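Single-stranded DNA-binding protein (Thermoanaerobacter tengcongensis, PDB 4GS3) probably binds single-stranded DNA through the oligonucleotide/oligosaccharide-binding (OB) domain that forms this N-terminal part of a longer primosomal protein. Local coordinates at residues G18-L24 and F36-V42; L60-L66 and A99-V104. One frame throughout, in Å; residues are numbered along the deposited sequence.

Contact 1. Residues G18-L24 and F36-V42; sequences GKVFTPL and FNFILEV
K19 and E41 form an antiparallel hydrogen-bonded pair, and the chain beyond V20 illustrates how a segment can stay tied to its neighbour once regular pairing stops. Among the backbone bonds, E41 N reaches K19 O at 2.8 Å, and the return bond runs from K19 N to E41 O. The I39 carbonyl then takes F21 N at 2.8 Å and, weakly, T22 N. Beside the K19–E41 pair, G18 CA lies 3.2 Å from E41 O, an approach that leaves little room for a beta carbon.

A side chain continues the polar pattern: T22 OG1 accepts I39 N at 3.0 Å. It can do so because chi1 of 69° tucks the hydroxyl between its own backbone N and carbonyl carbon, leaving T22 CG2 to lie against I39 CB.

Apolar contacts fill the face carrying V20, L40 and F38. L24 runs alongside F38, with L24 CD1 3.5 Å from F38 CD1, and its other branch, CD2, meets F36 CB at 3.9 Å. V20 touches the F38 ring at its other ortho and meta carbons, CG1 near CD2 and CG2 near CE2.

On the face carrying E41, opposite V20 and L40, F21 CE1 approaches E41 OE2, the ring and carboxylate planes 37° apart; Y51 OH hydrogen-bonds that oxygen, and the Y51 ring meets F21. In the OB barrel, strand 33-43 lies between strands 14-20 and 49-57; F38 and L40 both touch I54, F38 also I74 and L40 also V72 of strand 71-82.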
ATOM      1  N   GLY A  18      -6.954   6.117  -2.031  1.00  9.87           N
ATOM      2  CA  GLY A  18      -6.085   7.195  -2.461  1.00 10.37           C
ATOM      3  C   GLY A  18      -5.308   6.825  -3.709  1.00 10.43           C
ATOM      4  O   GLY A  18      -5.686   5.878  -4.426  1.00 11.47           O
ATOM      5  N   LYS A  19      -4.263   7.582  -3.985  1.00 10.71           N
ATOM      6  CA  LYS A  19      -3.508   7.421  -5.210  1.00 11.46           C
ATOM      7  C   LYS A  19      -2.088   7.003  -4.926  1.00 10.57           C
ATOM      8  O   LYS A  19      -1.434   7.465  -3.989  1.00 10.96           O
ATOM      9  CB  LYS A  19      -3.477   8.733  -6.015  1.00 15.32           C
ATOM     10  CG  LYS A  19      -4.845   8.993  -6.677  1.00 18.00           C
ATOM     11  CD  LYS A  19      -4.917  10.194  -7.529  1.00 22.78           C
ATOM     12  CE  LYS A  19      -6.346  10.511  -7.970  1.00 29.87           C
ATOM     13  NZ  LYS A  19      -6.219  11.479  -9.097  1.00 42.91           N
ATOM     14  N   VAL A  20      -1.557   6.110  -5.759  1.00 10.59           N
ATOM     15  CA  VAL A  20      -0.164   5.722  -5.692  1.00 10.94           C
ATOM     16  C   VAL A  20       0.663   6.969  -5.903  1.00 10.59           C
ATOM     17  O   VAL A  20       0.529   7.620  -6.968  1.00 12.73           O
ATOM     18  CB  VAL A  20       0.154   4.622  -6.728  1.00 11.45           C
ATOM     19  CG1 VAL A  20       1.654   4.282  -6.722  1.00 12.97           C
ATOM     20  CG2 VAL A  20      -0.705   3.369  -6.501  1.00 12.12           C
ATOM     21  N   PHE A  21       1.505   7.314  -4.961  1.00 10.85           N
ATOM     22  CA  PHE A  21       2.251   8.581  -4.953  1.00 11.08           C
ATOM     23  C   PHE A  21       3.701   8.403  -5.285  1.00 11.38           C
ATOM     24  O   PHE A  21       4.328   9.238  -5.933  1.00 12.41           O
ATOM     25  CB  PHE A  21       2.048   9.243  -3.604  1.00 11.56           C
ATOM     26  CG  PHE A  21       2.553  10.686  -3.531  1.00 11.78           C
ATOM     27  CD1 PHE A  21       1.940  11.672  -4.285  1.00 13.43           C
ATOM     28  CD2 PHE A  21       3.613  11.003  -2.699  1.00 11.74           C
ATOM     29  CE1 PHE A  21       2.415  12.992  -4.160  1.00 14.75           C
ATOM     30  CE2 PHE A  21       4.048  12.303  -2.613  1.00 12.90           C
ATOM     31  CZ  PHE A  21       3.464  13.283  -3.349  1.00 14.15           C
ATOM     32  N   THR A  22       4.307   7.323  -4.812  1.00 13.30           N
ATOM     33  CA  THR A  22       5.649   6.935  -5.191  1.00 13.04           C
ATOM     34  C   THR A  22       5.548   5.517  -5.786  1.00 13.03           C
ATOM     35  O   THR A  22       4.622   4.781  -5.487  1.00 14.24           O
ATOM     36  CB  THR A  22       6.610   6.953  -4.006  1.00 13.00           C
ATOM     37  OG1 THR A  22       6.262   5.891  -3.092  1.00 13.79           O
ATOM     38  CG2 THR A  22       6.637   8.284  -3.281  1.00 14.37           C
ATOM     39  N   PRO A  23       6.481   5.142  -6.665  1.00 13.91           N
ATOM     40  CA  PRO A  23       6.334   3.860  -7.364  1.00 15.05           C
ATOM     41  C   PRO A  23       6.585   2.655  -6.449  1.00 14.39           C
ATOM     42  O   PRO A  23       7.293   2.709  -5.463  1.00 15.79           O
ATOM     43  CB  PRO A  23       7.356   3.900  -8.457  1.00 16.65           C
ATOM     44  CG  PRO A  23       8.347   4.880  -7.970  1.00 18.83           C
ATOM     45  CD  PRO A  23       7.641   5.903  -7.175  1.00 14.62           C
ATOM     46  N   LEU A  24       6.056   1.533  -6.880  1.00 14.79           N
ATOM     47  CA  LEU A  24       6.360   0.283  -6.171  1.00 15.53           C
ATOM     48  C   LEU A  24       7.853   0.022  -6.241  1.00 15.72           C
ATOM     49  O   LEU A  24       8.481  -0.021  -7.293  1.00 21.97           O
ATOM     50  CB  LEU A  24       5.563  -0.888  -6.732  1.00 17.28           C
ATOM     51  CG  LEU A  24       4.200  -1.121  -6.027  1.00 18.04           C
ATOM     52  CD1 LEU A  24       3.312   0.073  -6.336  1.00 17.88           C
ATOM     53  CD2 LEU A  24       3.645  -2.454  -6.464  1.00 21.94           C
ATOM     54  N   PHE A  36       6.815  -5.381  -2.252  1.00 14.01           N
ATOM     55  CA  PHE A  36       7.051  -4.035  -2.714  1.00 13.65           C
ATOM     56  C   PHE A  36       6.496  -3.029  -1.694  1.00 13.10           C
ATOM     57  O   PHE A  36       5.467  -3.295  -1.074  1.00 15.25           O
ATOM     58  CB  PHE A  36       6.357  -3.797  -4.021  1.00 14.65           C
ATOM     59  CG  PHE A  36       6.879  -4.697  -5.124  1.00 16.09           C
ATOM     60  CD1 PHE A  36       6.400  -5.995  -5.217  1.00 18.27           C
ATOM     61  CD2 PHE A  36       7.825  -4.258  -5.980  1.00 17.72           C
ATOM     62  CE1 PHE A  36       6.877  -6.836  -6.187  1.00 22.48           C
ATOM     63  CE2 PHE A  36       8.289  -5.101  -7.004  1.00 23.29           C
ATOM     64  CZ  PHE A  36       7.816  -6.374  -7.089  1.00 24.62           C
ATOM     65  N   ASN A  37       7.158  -1.915  -1.569  1.00 12.85           N
ATOM     66  CA  ASN A  37       6.692  -0.804  -0.770  1.00 12.69           C
ATOM     67  C   ASN A  37       6.333   0.362  -1.674  1.00 11.56           C
ATOM     68  O   ASN A  37       6.980   0.571  -2.706  1.00 13.92           O
ATOM     69  CB  ASN A  37       7.853  -0.317   0.129  1.00 15.42           C
ATOM     70  CG  ASN A  37       8.262  -1.285   1.199  1.00 16.56           C
ATOM     71  OD1 ASN A  37       7.452  -1.919   1.867  1.00 20.43           O
ATOM     72  ND2 ASN A  37       9.559  -1.394   1.401  1.00 22.43           N
ATOM     73  N   PHE A  38       5.344   1.167  -1.284  1.00 10.75           N
ATOM     74  CA  PHE A  38       5.036   2.390  -1.987  1.00 10.57           C
ATOM     75  C   PHE A  38       4.308   3.323  -1.022  1.00  9.74           C
ATOM     76  O   PHE A  38       3.793   2.888  -0.000  1.00 11.18           O
ATOM     77  CB  PHE A  38       4.229   2.163  -3.256  1.00 11.48           C
ATOM     78  CG  PHE A  38       2.842   1.652  -3.077  1.00 11.46           C
ATOM     79  CD1 PHE A  38       2.587   0.301  -2.927  1.00 12.86           C
ATOM     80  CD2 PHE A  38       1.767   2.518  -3.078  1.00 11.94           C
ATOM     81  CE1 PHE A  38       1.311  -0.190  -2.823  1.00 13.70           C
ATOM     82  CE2 PHE A  38       0.474   2.037  -2.971  1.00 12.92           C
ATOM     83  CZ  PHE A  38       0.261   0.678  -2.858  1.00 14.09           C
ATOM     84  N   ILE A  39       4.210   4.599  -1.391  1.00  9.86           N
ATOM     85  CA  ILE A  39       3.456   5.570  -0.628  1.00  9.28           C
ATOM     86  C   ILE A  39       2.139   5.872  -1.307  1.00  9.20           C
ATOM     87  O   ILE A  39       2.090   6.066  -2.526  1.00 10.14           O
ATOM     88  CB  ILE A  39       4.285   6.870  -0.506  1.00 10.21           C
ATOM     89  CG1 ILE A  39       5.634   6.595   0.177  1.00 11.33           C
ATOM     90  CG2 ILE A  39       3.490   7.976   0.205  1.00 11.16           C
ATOM     91  CD1 ILE A  39       5.550   5.944   1.528  1.00 13.40           C
ATOM     92  N   LEU A  40       1.078   5.909  -0.508  1.00  9.04           N
ATOM     93  CA  LEU A  40      -0.263   6.253  -0.953  1.00  9.09           C
ATOM     94  C   LEU A  40      -0.587   7.658  -0.475  1.00  9.39           C
ATOM     95  O   LEU A  40      -0.428   7.953   0.718  1.00 11.00           O
ATOM     96  CB  LEU A  40      -1.270   5.235  -0.380  1.00  9.81           C
ATOM     97  CG  LEU A  40      -2.662   5.281  -1.002  1.00 10.02           C
ATOM     98  CD1 LEU A  40      -2.644   4.651  -2.374  1.00 11.42           C
ATOM     99  CD2 LEU A  40      -3.667   4.608  -0.075  1.00 11.31           C
ATOM    100  N   GLU A  41      -1.082   8.515  -1.369  1.00  9.55           N
ATOM    101  CA  GLU A  41      -1.576   9.838  -1.005  1.00  9.93           C
ATOM    102  C   GLU A  41      -3.066   9.758  -0.759  1.00  9.69           C
ATOM    103  O   GLU A  41      -3.833   9.382  -1.667  1.00 11.34           O
ATOM    104  CB  GLU A  41      -1.273  10.836  -2.131  1.00 12.46           C
ATOM    105  CG  GLU A  41      -1.738  12.239  -1.884  1.00 16.35           C
ATOM    106  CD  GLU A  41      -1.510  13.129  -3.095  1.00 21.07           C
ATOM    107  OE1 GLU A  41      -2.152  12.812  -4.120  1.00 27.90           O
ATOM    108  OE2 GLU A  41      -0.713  14.074  -2.982  1.00 25.26           O
ATOM    109  N   VAL A  42      -3.510  10.115   0.427  1.00 10.07           N
ATOM    110  CA  VAL A  42      -4.889  10.018   0.818  1.00 10.36           C
ATOM    111  C   VAL A  42      -5.397  11.385   1.232  1.00 11.15           C
ATOM    112  O   VAL A  42      -4.920  11.943   2.222  1.00 12.23           O
ATOM    113  CB  VAL A  42      -5.107   8.998   1.985  1.00 11.09           C
ATOM    114  CG1 VAL A  42      -6.560   8.872   2.348  1.00 13.15           C
ATOM    115  CG2 VAL A  42      -4.538   7.636   1.560  1.00 12.71           C
TER

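Contact 2. Residues L60-L66 and A99-V104; sequences LFEGMNL and ARDISV
M64 lies over I102 and V104, joining the loop between strands 49-57 and 71-82 to the last strand of the OB fold. Many OB domains carry a helix at this point in the chain; here the connection includes a type II beta turn from F61 to M64, closed by M64 N to F61 O at 2.8 Å. No hydrogen bond crosses the contact, so it is a worked example of a loop held to a barrel by apolar packing.

Traced outward, M64 runs antiparallel to the V104 side chain: CB and then CG pass V104 CG2, CG at 3.8 Å. Two kinks further out, in the second and third torsions, bring SD to 3.8 Å from I102 CG2 and lay CE over the strand backbone, 3.8 Å from I102 O and against V104 N and CG2. Were the thioether cut back to the methyl of an alanine here, I102 CG2 and the backbone around S103 would probably lose their cover, opening a gap between turn and strand.

On one flank L60 CD1 packs on A99 O at 3.3 Å, where the strand turns a corner; a classic beta bulge sets R100 and D101 together against E75, to which R100 NH1 is salt-bridged. I102 carries CG1 opposite its own N (chi1 -170°), which points CD1 to L66 and leaves CG2 for M64 and L60 O; the side chain also touches V72 and I74. On the other flank L66 and I102 meet tip to tip, CD1 to CD1 at 4.1 Å.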
ATOM      1  N   LEU A  60      -0.795 -10.152  -4.770  1.00 20.02           N
ATOM      2  CA  LEU A  60      -2.094  -9.485  -4.695  1.00 22.40           C
ATOM      3  C   LEU A  60      -2.516  -8.538  -5.770  1.00 26.91           C
ATOM      4  O   LEU A  60      -3.624  -7.987  -5.784  1.00 32.49           O
ATOM      5  CB  LEU A  60      -2.061  -8.552  -3.461  1.00 24.51           C
ATOM      6  CG  LEU A  60      -2.389  -9.265  -2.183  1.00 28.15           C
ATOM      7  CD1 LEU A  60      -2.381  -8.197  -1.086  1.00 35.49           C
ATOM      8  CD2 LEU A  60      -3.720 -10.001  -2.142  1.00 31.25           C
ATOM      9  N   PHE A  61      -1.503  -8.270  -6.595  1.00 30.41           N
ATOM     10  CA  PHE A  61      -1.848  -7.244  -7.619  1.00 34.40           C
ATOM     11  C   PHE A  61      -1.536  -7.858  -8.966  1.00 37.81           C
ATOM     12  O   PHE A  61      -1.424  -7.141  -9.974  1.00 37.99           O
ATOM     13  CB  PHE A  61      -1.201  -5.905  -7.343  1.00 35.08           C
ATOM     14  CG  PHE A  61       0.313  -5.780  -7.423  1.00 36.38           C
ATOM     15  CD1 PHE A  61       1.142  -6.009  -6.325  1.00 33.56           C
ATOM     16  CD2 PHE A  61       0.909  -5.424  -8.633  1.00 38.24           C
ATOM     17  CE1 PHE A  61       2.515  -5.876  -6.396  1.00 34.42           C
ATOM     18  CE2 PHE A  61       2.285  -5.303  -8.707  1.00 37.87           C
ATOM     19  CZ  PHE A  61       3.090  -5.578  -7.623  1.00 36.62           C
ATOM     20  N   GLU A  62      -1.453  -9.186  -8.995  1.00 40.89           N
ATOM     21  CA  GLU A  62      -1.500  -9.821 -10.293  1.00 46.04           C
ATOM     22  C   GLU A  62      -2.741  -9.336 -11.038  1.00 46.63           C
ATOM     23  O   GLU A  62      -3.838  -9.235 -10.493  1.00 56.88           O
ATOM     24  CB  GLU A  62      -1.570 -11.338 -10.192  1.00 51.50           C
ATOM     25  CG  GLU A  62      -0.891 -11.893 -11.450  1.00 54.27           C
ATOM     26  CD  GLU A  62       0.584 -12.175 -11.156  1.00 59.10           C
ATOM     27  OE1 GLU A  62       0.823 -13.294 -10.660  1.00 66.67           O
ATOM     28  OE2 GLU A  62       1.454 -11.313 -11.399  1.00 70.05           O
ATOM     29  N   GLY A  63      -2.513  -8.949 -12.264  1.00 45.76           N
ATOM     30  CA  GLY A  63      -3.593  -8.431 -13.087  1.00 45.87           C
ATOM     31  C   GLY A  63      -3.631  -6.927 -13.156  1.00 44.86           C
ATOM     32  O   GLY A  63      -4.065  -6.275 -14.115  1.00 46.65           O
ATOM     33  N   MET A  64      -3.147  -6.306 -12.056  1.00 40.59           N
ATOM     34  CA  MET A  64      -3.335  -4.855 -12.146  1.00 37.35           C
ATOM     35  C   MET A  64      -1.983  -4.170 -12.234  1.00 33.70           C
ATOM     36  O   MET A  64      -0.905  -4.667 -11.919  1.00 40.77           O
ATOM     37  CB  MET A  64      -4.172  -4.366 -10.991  1.00 40.93           C
ATOM     38  CG  MET A  64      -3.641  -4.248  -9.587  1.00 43.98           C
ATOM     39  SD  MET A  64      -4.533  -5.181  -8.296  1.00 80.99           S
ATOM     40  CE  MET A  64      -6.211  -4.704  -8.583  1.00 40.24           C
ATOM     41  N   ASN A  65      -2.114  -2.935 -12.686  1.00 28.68           N
ATOM     42  CA  ASN A  65      -0.974  -2.037 -12.804  1.00 31.31           C
ATOM     43  C   ASN A  65      -1.158  -1.074 -11.643  1.00 27.88           C
ATOM     44  O   ASN A  65      -2.271  -0.537 -11.429  1.00 28.65           O
ATOM     45  CB  ASN A  65      -0.907  -1.434 -14.222  1.00 35.31           C
ATOM     46  CG  ASN A  65      -0.243  -0.064 -14.232  1.00 41.19           C
ATOM     47  OD1 ASN A  65      -0.731   0.921 -13.651  1.00 44.81           O
ATOM     48  ND2 ASN A  65       0.889  -0.043 -14.935  1.00 51.69           N
ATOM     49  N   LEU A  66      -0.072  -0.894 -10.895  1.00 24.69           N
ATOM     50  CA  LEU A  66       0.021   0.139  -9.881  1.00 19.90           C
ATOM     51  C   LEU A  66       1.054   1.234 -10.207  1.00 18.87           C
ATOM     52  O   LEU A  66       1.845   1.622  -9.330  1.00 20.40           O
ATOM     53  CB  LEU A  66       0.305  -0.564  -8.546  1.00 19.92           C
ATOM     54  CG  LEU A  66      -0.775  -1.582  -8.140  1.00 20.64           C
ATOM     55  CD1 LEU A  66      -0.296  -2.265  -6.843  1.00 24.24           C
ATOM     56  CD2 LEU A  66      -2.138  -0.943  -7.991  1.00 23.44           C
ATOM     57  N   ALA A  99      -0.879  -4.822   2.960  1.00 10.92           N
ATOM     58  CA  ALA A  99      -2.104  -4.972   2.236  1.00 11.17           C
ATOM     59  C   ALA A  99      -2.587  -6.418   2.270  1.00 11.38           C
ATOM     60  O   ALA A  99      -1.832  -7.344   2.094  1.00 13.40           O
ATOM     61  CB  ALA A  99      -1.911  -4.512   0.781  1.00 13.41           C
ATOM     62  N   ARG A 100      -3.892  -6.539   2.483  1.00 11.62           N
ATOM     63  CA  ARG A 100      -4.597  -7.811   2.332  1.00 12.42           C
ATOM     64  C   ARG A 100      -5.467  -7.797   1.089  1.00 12.34           C
ATOM     65  O   ARG A 100      -5.729  -8.887   0.535  1.00 15.53           O
ATOM     66  CB  ARG A 100      -5.435  -8.084   3.596  1.00 15.26           C
ATOM     67  CG  ARG A 100      -4.495  -8.447   4.708  1.00 19.25           C
ATOM     68  CD  ARG A 100      -5.326  -8.910   5.887  1.00 22.60           C
ATOM     69  NE  ARG A 100      -5.970  -7.763   6.622  1.00 21.69           N
ATOM     70  CZ  ARG A 100      -5.915  -7.544   7.933  1.00 18.32           C
ATOM     71  NH1 ARG A 100      -6.538  -6.517   8.476  1.00 19.61           N
ATOM     72  NH2 ARG A 100      -5.251  -8.352   8.750  1.00 20.86           N
ATOM     73  N   ASP A 101      -5.973  -6.661   0.658  1.00 12.80           N
ATOM     74  CA  ASP A 101      -6.838  -6.555  -0.487  1.00 14.59           C
ATOM     75  C   ASP A 101      -6.566  -5.237  -1.135  1.00 13.31           C
ATOM     76  O   ASP A 101      -6.318  -4.225  -0.461  1.00 14.29           O
ATOM     77  CB  ASP A 101      -8.331  -6.644  -0.109  1.00 19.03           C
ATOM     78  CG  ASP A 101      -9.098  -6.634  -1.444  1.00 27.71           C
ATOM     79  OD1 ASP A 101      -8.803  -7.401  -2.368  1.00 36.18           O
ATOM     80  OD2 ASP A 101      -9.999  -5.821  -1.643  1.00 42.97           O
ATOM     81  N   ILE A 102      -6.558  -5.239  -2.471  1.00 13.68           N
ATOM     82  CA  ILE A 102      -6.376  -4.016  -3.224  1.00 12.98           C
ATOM     83  C   ILE A 102      -7.316  -4.081  -4.433  1.00 12.85           C
ATOM     84  O   ILE A 102      -7.445  -5.151  -5.055  1.00 15.16           O
ATOM     85  CB  ILE A 102      -4.931  -3.749  -3.617  1.00 15.09           C
ATOM     86  CG1 ILE A 102      -4.699  -2.317  -4.198  1.00 16.27           C
ATOM     87  CG2 ILE A 102      -4.397  -4.811  -4.560  1.00 17.35           C
ATOM     88  CD1 ILE A 102      -3.251  -1.838  -4.094  1.00 18.69           C
ATOM     89  N   SER A 103      -7.941  -2.970  -4.734  1.00 11.41           N
ATOM     90  CA  SER A 103      -8.748  -2.843  -5.925  1.00 12.16           C
ATOM     91  C   SER A 103      -8.415  -1.503  -6.583  1.00 11.53           C
ATOM     92  O   SER A 103      -8.454  -0.452  -5.956  1.00 12.98           O
ATOM     93  CB  SER A 103     -10.225  -2.863  -5.571  1.00 15.19           C
ATOM     94  OG  SER A 103     -10.649  -4.051  -5.007  1.00 22.49           O
ATOM     95  N   VAL A 104      -8.148  -1.535  -7.873  1.00 11.61           N
ATOM     96  CA  VAL A 104      -7.939  -0.331  -8.676  1.00 11.45           C
ATOM     97  C   VAL A 104      -9.314   0.194  -9.027  1.00 10.51           C
ATOM     98  O   VAL A 104     -10.189  -0.541  -9.459  1.00 12.07           O
ATOM     99  CB  VAL A 104      -7.085  -0.597  -9.917  1.00 12.84           C
ATOM    100  CG1 VAL A 104      -6.926   0.667 -10.747  1.00 13.04           C
ATOM    101  CG2 VAL A 104      -5.665  -1.083  -9.551  1.00 15.98           C
TER

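The two contacts show how an OB barrel changes chemistry from wall to end. Contact 1 joins neighbouring strands, so backbone hydrogen bonds and a threonine hydroxyl do much of the holding; contact 2 sets a loop against a strand by van der Waals packing, with no hydrogen bond between them, and buries less surface, 380 against 659 Å². Both are mixed in exposure: F38 and L40 in one, I102 and L66 in the other, are buried, whereas F21, D101 and V104 lie at the surface. Their centres are about 12 Å apart, yet they touch through L24, whose CD2 sits 3.4 Å from F61 CZ. Strand 71-82 serves both, with V72 touching L40 as well as I102.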